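Monooxygenase (PDB 2I7G) probably catalyses flavin-dependent oxidation of an as yet unidentified substrate, as a TIM-barrel member of the luciferase-like monooxygenase family. Local coordinates at residues V170-G174 with T175-A179. Numbering follows the deposited sequence.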
loop_
_atom_site.group_PDB
_atom_site.type_symbol
_atom_site.label_atom_id
_atom_site.label_comp_id
_atom_site.label_asym_id
_atom_site.label_seq_id
_atom_site.Cartn_x
_atom_site.Cartn_y
_atom_site.Cartn_z
ATOM N N VAL B 170 21.622 -1.764 -5.911
ATOM C CA VAL B 170 21.658 -2.592 -7.132
ATOM C C VAL B 170 22.031 -1.836 -8.393
ATOM O O VAL B 170 21.787 -0.631 -8.515
ATOM C CB VAL B 170 20.322 -3.334 -7.396
ATOM C CG1 VAL B 170 19.987 -4.286 -6.248
ATOM C CG2 VAL B 170 19.200 -2.334 -7.622
ATOM N N THR B 171 22.641 -2.576 -9.322
ATOM C CA THR B 171 22.874 -2.142 -10.688
ATOM C C THR B 171 22.215 -3.211 -11.555
ATOM O O THR B 171 22.546 -4.398 -11.452
ATOM C CB THR B 171 24.391 -1.998 -10.996
ATOM O OG1 THR B 171 24.903 -0.878 -10.254
ATOM C CG2 THR B 171 24.636 -1.779 -12.496
ATOM N N TRP B 172 21.267 -2.795 -12.381
ATOM C CA TRP B 172 20.447 -3.716 -13.151
ATOM C C TRP B 172 20.096 -3.015 -14.446
ATOM O O TRP B 172 19.874 -1.814 -14.456
ATOM C CB TRP B 172 19.155 -4.111 -12.388
ATOM C CG TRP B 172 18.295 -5.090 -13.159
ATOM C CD1 TRP B 172 18.306 -6.469 -13.052
ATOM C CD2 TRP B 172 17.327 -4.781 -14.193
ATOM N NE1 TRP B 172 17.402 -7.013 -13.923
ATOM C CE2 TRP B 172 16.793 -6.015 -14.646
ATOM C CE3 TRP B 172 16.857 -3.589 -14.770
ATOM C CZ2 TRP B 172 15.810 -6.094 -15.662
ATOM C CZ3 TRP B 172 15.879 -3.663 -15.773
ATOM C CH2 TRP B 172 15.369 -4.911 -16.213
ATOM N N SER B 173 20.075 -3.752 -15.543
ATOM C CA SER B 173 19.560 -3.227 -16.814
ATOM C C SER B 173 18.882 -4.339 -17.628
ATOM O O SER B 173 19.131 -5.519 -17.404
ATOM C CB SER B 173 20.669 -2.519 -17.620
ATOM O OG SER B 173 21.649 -3.451 -18.016
ATOM N N GLY B 174 17.984 -3.950 -18.522
ATOM C CA GLY B 174 17.241 -4.913 -19.343
ATOM C C GLY B 174 16.694 -4.207 -20.564
ATOM O O GLY B 174 17.239 -3.167 -20.993
ATOM N N THR B 175 15.620 -4.746 -21.122
ATOM C CA THR B 175 15.037 -4.194 -22.339
ATOM C C THR B 175 13.629 -3.621 -22.124
ATOM O O THR B 175 13.150 -2.840 -22.948
ATOM C CB THR B 175 14.983 -5.251 -23.485
ATOM O OG1 THR B 175 13.990 -6.233 -23.180
ATOM C CG2 THR B 175 16.324 -5.956 -23.664
ATOM N N LYS B 176 12.957 -4.032 -21.044
ATOM C CA LYS B 176 11.549 -3.685 -20.811
ATOM C C LYS B 176 11.340 -2.900 -19.513
ATOM O O LYS B 176 10.204 -2.789 -19.023
ATOM C CB LYS B 176 10.666 -4.957 -20.768
ATOM C CG LYS B 176 10.631 -5.812 -22.014
ATOM C CD LYS B 176 10.233 -5.011 -23.247
ATOM C CE LYS B 176 9.632 -5.901 -24.316
ATOM N NZ LYS B 176 9.689 -5.219 -25.639
ATOM N N HIS B 177 12.426 -2.392 -18.929
ATOM C CA HIS B 177 12.379 -1.638 -17.680
ATOM C C HIS B 177 13.604 -0.721 -17.655
ATOM O O HIS B 177 14.682 -1.121 -18.106
ATOM C CB HIS B 177 12.363 -2.590 -16.461
ATOM C CG HIS B 177 12.181 -1.898 -15.129
ATOM N ND1 HIS B 177 13.199 -1.215 -14.493
ATOM C CD2 HIS B 177 11.096 -1.780 -14.322
ATOM C CE1 HIS B 177 12.751 -0.712 -13.356
ATOM N NE2 HIS B 177 11.477 -1.038 -13.229
ATOM N N PRO B 178 13.447 0.525 -17.159
ATOM C CA PRO B 178 14.630 1.397 -17.096
ATOM C C PRO B 178 15.793 0.824 -16.263
ATOM O O PRO B 178 15.575 0.039 -15.320
ATOM C CB PRO B 178 14.094 2.700 -16.472
ATOM C CG PRO B 178 12.609 2.641 -16.700
ATOM C CD PRO B 178 12.228 1.197 -16.672
ATOM N N ALA B 179 17.011 1.231 -16.615
ATOM C CA ALA B 179 18.217 0.814 -15.906
ATOM C C ALA B 179 18.249 1.400 -14.489
ATOM O O ALA B 179 17.699 2.476 -14.222
ATOM C CB ALA B 179 19.461 1.233 -16.686
HETATM O O HOH W 1 17.522 -1.240 -18.411
HETATM O O HOH W 2 15.164 -0.489 -21.286
#
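Trp-172, at the end of strand 169-172, meets His-177 in the loop leading to strand 180-181, a worked example of an aromatic ring whose edge packs against the returning limb of a turn. The indole starts at CB with CG anti to the backbone N (chi1 -179°), which lays the ring alongside the outgoing backbone, with Gly-174 N over one face near the rim. From there its atoms find different partners. CE3 lies 3.9 Å from Pro-178 O, while CZ3 is 3.7 Å from both CB and O of His-177, the carbonyl oxygen approaching the ring edge in plane. CH2 rests 3.8 Å from His-177 CB. On the far side of the indole, NE1 donates to Asp-159 of helix 150-166, which helps to fix the rotation of the ring.

The imidazole crosses the indole at about a right angle, with planes at 84°. It is steadied by its own bonds: ND1 donates to a lone pair of Pro-178 O over 2.8 Å, and NE2 is bonded to Asp-108. Nearer the tip, a water bridges the two limbs, accepting from Gly-174 N and donating to His-177 O, 2.9 Å away. At the open end of the loop, Ala-179 CA makes a CA-H...O contact of 3.4 Å with Trp-172 O. Thr-175 OG1 and Lys-176 N both bond to Glu-156, tying the tip to helix 150-166 as well. Directional polar bonds, to that helix from the indole and to Pro-178 O and Asp-108 from the imidazole, thus probably set the orientation of two rings whose mutual contact is mainly van der Waals.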